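Endo-1,4-beta-mannanase (Eisenia fetida, PDB 5Y6T) probably hydrolyses internal beta-1,4-mannosidic linkages of mannan polysaccharides. Local coordinates at residues Gly272-Thr275 with Ser276-Leu280; Arg306-Thr309 with Asp310-Trp314; Arg351-Gln354 with Asn355-Gly358. One frame throughout, in Å; residues are numbered along the deposited sequence. Where two conformers were deposited one is given.

Interaction 1: Gly272-Thr275 with Ser276-Leu280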
loop_
_atom_site.group_PDB
_atom_site.type_symbol
_atom_site.label_atom_id
_atom_site.label_comp_id
_atom_site.label_asym_id
_atom_site.label_seq_id
_atom_site.Cartn_x
_atom_site.Cartn_y
_atom_site.Cartn_z
ATOM N N GLY A 272 -1.211 13.170 20.691
ATOM C CA GLY A 272 -2.655 13.197 20.865
ATOM C C GLY A 272 -3.514 14.077 19.983
ATOM O O GLY A 272 -4.725 14.209 20.225
ATOM N N ALA A 273 -2.921 14.621 18.912
ATOM C CA ALA A 273 -3.636 15.397 17.934
ATOM C C ALA A 273 -3.267 15.027 16.494
ATOM O O ALA A 273 -2.105 14.828 16.185
ATOM C CB ALA A 273 -3.328 16.901 18.123
ATOM N N TYR A 274 -4.278 14.921 15.658
ATOM C CA TYR A 274 -4.030 14.824 14.228
ATOM C C TYR A 274 -3.609 16.191 13.718
ATOM O O TYR A 274 -3.967 17.247 14.301
ATOM C CB TYR A 274 -5.307 14.394 13.528
ATOM C CG TYR A 274 -5.651 12.943 13.689
ATOM C CD1 TYR A 274 -4.918 11.933 13.028
ATOM C CD2 TYR A 274 -6.777 12.546 14.424
ATOM C CE1 TYR A 274 -5.300 10.595 13.137
ATOM C CE2 TYR A 274 -7.119 11.200 14.583
ATOM C CZ TYR A 274 -6.414 10.246 13.929
ATOM O OH TYR A 274 -6.797 8.931 13.978
ATOM N N THR A 275 -2.840 16.210 12.616
ATOM C CA THR A 275 -2.740 17.423 11.797
ATOM C C THR A 275 -4.100 17.918 11.344
ATOM O O THR A 275 -5.053 17.132 11.113
ATOM C CB THR A 275 -1.900 17.134 10.538
ATOM O OG1 THR A 275 -2.376 15.931 9.922
ATOM C CG2 THR A 275 -0.429 16.974 10.892
ATOM N N SER A 276 -4.201 19.232 11.157
ATOM C CA SER A 276 -5.484 19.817 10.744
ATOM C C SER A 276 -5.861 19.399 9.301
ATOM O O SER A 276 -7.035 19.477 8.937
ATOM C CB SER A 276 -5.451 21.340 10.939
ATOM O OG SER A 276 -4.409 21.880 10.123
ATOM N N SER A 277 -4.879 18.904 8.525
ATOM C CA SER A 277 -5.072 18.455 7.169
ATOM C C SER A 277 -5.095 16.881 7.051
ATOM O O SER A 277 -5.060 16.354 5.935
ATOM C CB SER A 277 -3.976 19.035 6.265
ATOM O OG SER A 277 -2.694 18.702 6.785
ATOM N N SER A 278 -5.194 16.206 8.200
ATOM C CA SER A 278 -5.353 14.753 8.253
ATOM C C SER A 278 -6.547 14.324 7.431
ATOM O O SER A 278 -7.633 14.971 7.542
ATOM C CB SER A 278 -5.593 14.286 9.687
ATOM O OG SER A 278 -5.924 12.897 9.683
ATOM N N PRO A 279 -6.413 13.188 6.700
ATOM C CA PRO A 279 -7.572 12.717 5.973
ATOM C C PRO A 279 -8.713 12.248 6.828
ATOM O O PRO A 279 -9.852 12.119 6.299
ATOM C CB PRO A 279 -7.026 11.612 5.080
ATOM C CG PRO A 279 -5.809 11.078 5.813
ATOM C CD PRO A 279 -5.228 12.326 6.444
ATOM N N LEU A 280 -8.469 12.001 8.109
ATOM C CA LEU A 280 -9.604 11.765 9.003
ATOM C C LEU A 280 -10.295 13.037 9.526
ATOM O O LEU A 280 -11.383 12.943 10.110
ATOM C CB LEU A 280 -9.161 10.904 10.158
ATOM C CG LEU A 280 -8.920 9.430 9.857
ATOM C CD1 LEU A 280 -8.294 8.745 11.046
ATOM C CD2 LEU A 280 -10.220 8.706 9.479
#
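Tyr274 and Leu280, six residues apart, make the apolar part of this local contact: methyl CD1 of Leu280 reaches the phenol end of the ring obliquely, 3.8 Å from CZ of Tyr274. The same methyl lies 3.3 Å from OH of Tyr274, while the OG of Ser278 sits at the near half of the ring, 3.6 Å from CD1 of Tyr274. The ring is thus met obliquely at two places, by a hydroxyl near its CB end and by a methyl near its own hydroxyl. Its OH goes on to a weak hydrogen bond with Gln311. Replacing the ring by the methyl of an alanine is likely to leave Leu280 CD1 and Ser278 OG without their neighbour and to cost Gln311 a weak partner.

Backbone bonding comes from Ser278 N, which donates to Thr275 O over 3.1 Å. The side-chain hydroxyl of Ser278, with OG held anti to the backbone N (chi1 172°), reaches forward to accept from Leu280 N at 3.1 Å, and it also bonds Thr267. OG1 of Thr275 and OG of Ser277 both hydrogen-bond to OE2 of Glu231.

Thr275 to Ser278 is a type I beta turn, and Ser278 starts an ST turn; together they shape the loop joining strands 262-266 and 293-297, neighbouring parallel strands of what is probably the family's beta/alpha barrel.

Interaction 2: Arg306-Thr309 with Asp310-Trp314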
loop_
_atom_site.group_PDB
_atom_site.type_symbol
_atom_site.label_atom_id
_atom_site.label_comp_id
_atom_site.label_asym_id
_atom_site.label_seq_id
_atom_site.Cartn_x
_atom_site.Cartn_y
_atom_site.Cartn_z
ATOM N N ARG A 306 -10.950 9.683 19.039
ATOM C CA ARG A 306 -12.105 9.339 18.297
ATOM C C ARG A 306 -12.127 7.800 18.163
ATOM O O ARG A 306 -11.124 7.137 18.261
ATOM C CB ARG A 306 -12.141 9.991 16.917
ATOM C CG ARG A 306 -11.007 9.594 15.996
ATOM C CD ARG A 306 -10.941 10.507 14.765
ATOM N NE ARG A 306 -10.646 11.872 15.186
ATOM C CZ ARG A 306 -11.126 12.979 14.646
ATOM N NH1 ARG A 306 -11.880 12.948 13.565
ATOM N NH2 ARG A 306 -10.773 14.145 15.165
ATOM N N SER A 307 -13.304 7.236 17.943
ATOM C CA SER A 307 -13.429 5.800 17.945
ATOM C C SER A 307 -13.090 5.257 16.558
ATOM O O SER A 307 -13.191 5.990 15.545
ATOM C CB SER A 307 -14.825 5.348 18.266
ATOM O OG SER A 307 -15.678 5.687 17.228
ATOM N N ILE A 308 -12.768 3.969 16.541
ATOM C CA ILE A 308 -12.561 3.241 15.277
ATOM C C ILE A 308 -13.769 3.392 14.329
ATOM O O ILE A 308 -13.635 3.517 13.093
ATOM C CB ILE A 308 -12.274 1.746 15.537
ATOM C CG1 ILE A 308 -11.711 1.103 14.242
ATOM C CG2 ILE A 308 -13.514 0.980 16.076
ATOM C CD1 ILE A 308 -10.252 1.407 14.026
ATOM N N THR A 309 -14.986 3.388 14.872
ATOM C CA THR A 309 -16.173 3.533 14.032
ATOM C C THR A 309 -16.231 4.925 13.421
ATOM O O THR A 309 -16.650 5.085 12.279
ATOM C CB THR A 309 -17.419 3.179 14.876
ATOM O OG1 THR A 309 -17.365 1.762 15.166
ATOM C CG2 THR A 309 -18.673 3.507 14.161
ATOM N N ASP A 310 -15.895 5.950 14.222
ATOM C CA ASP A 310 -15.819 7.311 13.709
ATOM C C ASP A 310 -14.859 7.411 12.487
ATOM O O ASP A 310 -15.151 8.138 11.521
ATOM C CB ASP A 310 -15.289 8.283 14.762
ATOM C CG ASP A 310 -16.275 8.581 15.883
ATOM O OD1 ASP A 310 -17.525 8.409 15.707
ATOM O OD2 ASP A 310 -15.715 8.917 16.960
ATOM N N GLN A 311 -13.748 6.699 12.564
ATOM C CA GLN A 311 -12.744 6.784 11.556
ATOM C C GLN A 311 -13.218 6.102 10.272
ATOM O O GLN A 311 -13.167 6.700 9.191
ATOM C CB GLN A 311 -11.469 6.175 12.099
ATOM C CG GLN A 311 -10.828 6.903 13.268
ATOM C CD GLN A 311 -9.710 6.165 13.938
ATOM O OE1 GLN A 311 -9.785 4.937 14.152
ATOM N NE2 GLN A 311 -8.624 6.879 14.276
ATOM N N PHE A 312 -13.703 4.865 10.355
ATOM C CA PHE A 312 -14.268 4.194 9.152
ATOM C C PHE A 312 -15.436 4.971 8.589
ATOM O O PHE A 312 -15.557 5.119 7.327
ATOM C CB PHE A 312 -14.723 2.791 9.425
ATOM C CG PHE A 312 -13.591 1.783 9.428
ATOM C CD1 PHE A 312 -12.869 1.526 10.575
ATOM C CD2 PHE A 312 -13.333 1.040 8.278
ATOM C CE1 PHE A 312 -11.839 0.584 10.588
ATOM C CE2 PHE A 312 -12.283 0.114 8.250
ATOM C CZ PHE A 312 -11.566 -0.175 9.419
ATOM N N ASP A 313 -16.263 5.536 9.463
ATOM C CA ASP A 313 -17.396 6.313 8.993
ATOM C C ASP A 313 -16.942 7.539 8.164
ATOM O O ASP A 313 -17.541 7.874 7.169
ATOM C CB ASP A 313 -18.348 6.744 10.152
ATOM C CG ASP A 313 -19.685 7.246 9.617
ATOM O OD1 ASP A 313 -20.501 6.377 9.193
ATOM O OD2 ASP A 313 -19.860 8.487 9.490
ATOM N N TRP A 314 -15.945 8.237 8.645
ATOM C CA TRP A 314 -15.438 9.432 8.010
ATOM C C TRP A 314 -14.936 9.046 6.625
ATOM O O TRP A 314 -15.221 9.694 5.663
ATOM C CB TRP A 314 -14.323 10.035 8.840
ATOM C CG TRP A 314 -13.780 11.289 8.230
ATOM C CD1 TRP A 314 -12.729 11.423 7.389
ATOM C CD2 TRP A 314 -14.344 12.602 8.382
ATOM N NE1 TRP A 314 -12.613 12.732 6.962
ATOM C CE2 TRP A 314 -13.585 13.477 7.599
ATOM C CE3 TRP A 314 -15.448 13.113 9.130
ATOM C CZ2 TRP A 314 -13.845 14.893 7.541
ATOM C CZ3 TRP A 314 -15.718 14.496 9.067
ATOM C CH2 TRP A 314 -14.934 15.364 8.230
#
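Arg306 lays the aliphatic part of its side chain against Gln311, CG to CG at 3.8 Å, the two chains running at a slant to one another. The bend at chi3 (64°) turns the guanidinium out of this contact, and NE forms a salt bridge with Asp304, while CB of Arg306 approaches OD2 of Asp310.

Ser307 is the N-cap of helix 308-317 and is tied to Asp310 in both directions. Its OG accepts from Asp310 N at 3.0 Å in a nearly straight bond, and its own N donates to OD2 of Asp310 at 3.1 Å, arriving from above the carboxylate plane. This reciprocal pair is a capping box; it gives a partner to an amide of the first turn, and the carboxylate is placed where it would probably interact well with the helix dipole. The carbonyl of Ser307 accepts from Gln311 N.

A chi1 of -166°, which swings CG1 of Ile308 away from its own N, carries that branch alongside Phe312, both side chains pointing the same way, with CG1 of Ile308 3.7 Å from CE1 of Phe312. The carbonyl O of Ile308 accepts the helical bond from Phe312 N at 3.1 Å and a weak one from Gln311 N, and it also lies at the edge of the Phe312 ring, in its plane, 3.3 Å from CD1 of Phe312. Thr309 O takes the next helical bond, from Asp313 N.

Gln311 NE2 bonds the carbonyl of Ser299, and Asp313 OD1 bonds His347. The Phe312 ring meets Phe298 edge to face and packs on Leu345 and Leu348 of helix 338-348 and on Ala323 and Ser325 of strand 322-325.

Interaction 3: Arg351-Gln354 with Asn355-Gly358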
loop_
_atom_site.group_PDB
_atom_site.type_symbol
_atom_site.label_atom_id
_atom_site.label_comp_id
_atom_site.label_asym_id
_atom_site.label_seq_id
_atom_site.Cartn_x
_atom_site.Cartn_y
_atom_site.Cartn_z
ATOM N N ARG A 351 -23.312 -1.469 3.605
ATOM C CA ARG A 351 -23.514 -0.157 3.004
ATOM C C ARG A 351 -23.325 -0.165 1.523
ATOM O O ARG A 351 -22.482 -0.881 0.996
ATOM C CB ARG A 351 -22.640 0.887 3.671
ATOM C CG ARG A 351 -23.054 0.906 5.151
ATOM C CD ARG A 351 -22.694 2.092 5.926
ATOM N NE ARG A 351 -22.845 1.828 7.360
ATOM C CZ ARG A 351 -23.920 2.034 8.143
ATOM N NH1 ARG A 351 -25.068 2.517 7.693
ATOM N NH2 ARG A 351 -23.791 1.826 9.448
ATOM N N ASN A 352 -24.160 0.605 0.829
ATOM C CA ASN A 352 -23.988 0.773 -0.590
ATOM C C ASN A 352 -24.722 2.030 -0.999
ATOM O O ASN A 352 -25.811 1.971 -1.604
ATOM C CB ASN A 352 -24.466 -0.423 -1.449
ATOM C CG ASN A 352 -24.011 -0.295 -2.894
ATOM O OD1 ASN A 352 -23.216 0.586 -3.226
ATOM N ND2 ASN A 352 -24.528 -1.151 -3.758
ATOM N N ASP A 353 -24.141 3.137 -0.567
ATOM C CA ASP A 353 -24.541 4.478 -1.019
ATOM C C ASP A 353 -23.606 4.875 -2.148
ATOM O O ASP A 353 -22.442 5.258 -1.923
ATOM C CB ASP A 353 -24.544 5.431 0.194
ATOM C CG ASP A 353 -25.262 6.766 -0.057
ATOM O OD1 ASP A 353 -25.408 7.212 -1.272
ATOM O OD2 ASP A 353 -25.645 7.396 0.989
ATOM N N GLN A 354 -24.113 4.817 -3.396
ATOM C CA GLN A 354 -23.272 5.174 -4.517
ATOM C C GLN A 354 -22.944 6.669 -4.557
ATOM O O GLN A 354 -22.043 7.059 -5.266
ATOM C CB GLN A 354 -23.950 4.743 -5.836
ATOM C CG GLN A 354 -23.950 3.233 -5.977
ATOM C CD GLN A 354 -22.605 2.653 -6.353
ATOM O OE1 GLN A 354 -22.022 2.959 -7.412
ATOM N NE2 GLN A 354 -22.112 1.782 -5.523
ATOM N N ASN A 355 -23.685 7.472 -3.806
ATOM C CA ASN A 355 -23.387 8.883 -3.707
ATOM C C ASN A 355 -22.315 9.143 -2.642
ATOM O O ASN A 355 -21.844 10.231 -2.495
ATOM C CB ASN A 355 -24.692 9.669 -3.453
ATOM C CG ASN A 355 -24.773 10.350 -2.086
ATOM O OD1 ASN A 355 -24.367 11.520 -1.911
ATOM N ND2 ASN A 355 -25.374 9.672 -1.142
ATOM N N ALA A 356 -21.972 8.098 -1.884
ATOM C CA ALA A 356 -20.968 8.171 -0.812
ATOM C C ALA A 356 -19.887 7.144 -1.223
ATOM O O ALA A 356 -19.539 7.100 -2.389
ATOM C CB ALA A 356 -21.625 7.925 0.540
ATOM N N GLY A 357 -19.317 6.333 -0.327
ATOM C CA GLY A 357 -18.200 5.442 -0.721
ATOM C C GLY A 357 -18.493 4.289 -1.659
ATOM O O GLY A 357 -17.584 3.757 -2.255
ATOM N N GLY A 358 -19.772 3.905 -1.791
ATOM C CA GLY A 358 -20.182 2.845 -2.705
ATOM C C GLY A 358 -20.299 1.471 -2.013
ATOM O O GLY A 358 -20.548 1.361 -0.804
#
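The carboxylate of Asp353 and the amide of Asn355 meet with their planes 52° apart, ND2 of Asn355 being directed at OD1. Both residues were modelled in two conformers and this bond is implausibly short, so its detail is doubtful. In this copy the backbone N of Asn355 also donates to Asp353 OD1, at 3.1 Å, a bond that shares the doubt. A flatter pairing joins the amides of Gln354 and Asn352: NE2 of Gln354 donates to a lone pair of OD1 of Asn352 at 2.8 Å, in the plane of both groups. That NE2 also comes 3.6 Å from CA of Gly358, and it bonds the carbonyl of Lys21 as well.

Asp353 to Ala356 is a type I beta turn that begins at the end of strand 352-353 and leads toward strand 358-359, its weakly bonded antiparallel partner. Ala356 N closes it on Asp353 O at 2.9 Å, and CB of Ala356 packs 3.9 Å from CB of Asp353. Gly358 N adds a weak bond to that carbonyl. Tyr316, from helix 308-317, touches Ala356, and its OH is hydrogen-bonded to Asp353 N and Gly358 O.

Overall arrangement
The three local contacts follow one another along the chain. Interactions 1 and 2 touch: beyond the weak Tyr274-Gln311 bond, Leu280 O and Pro279 O approach Trp314, so the loop before strand 293-297 lies against helix 308-317. Interaction 1 is mostly buried and combines a single tyrosine ring with serine and threonine hydroxyls. Interaction 2 is partly buried: a polar cap at the helix start, an apolar face turned inward. Interaction 3 has more exposed residues and is dominated by amide and carboxylate bonds. Its centre lies about 16 Å from that of interaction 2, without direct touch, yet Tyr316 on the same helix bonds Asp353 and Gly358. Interactions 1 and 3 are about 13 Å apart at their nearest atoms.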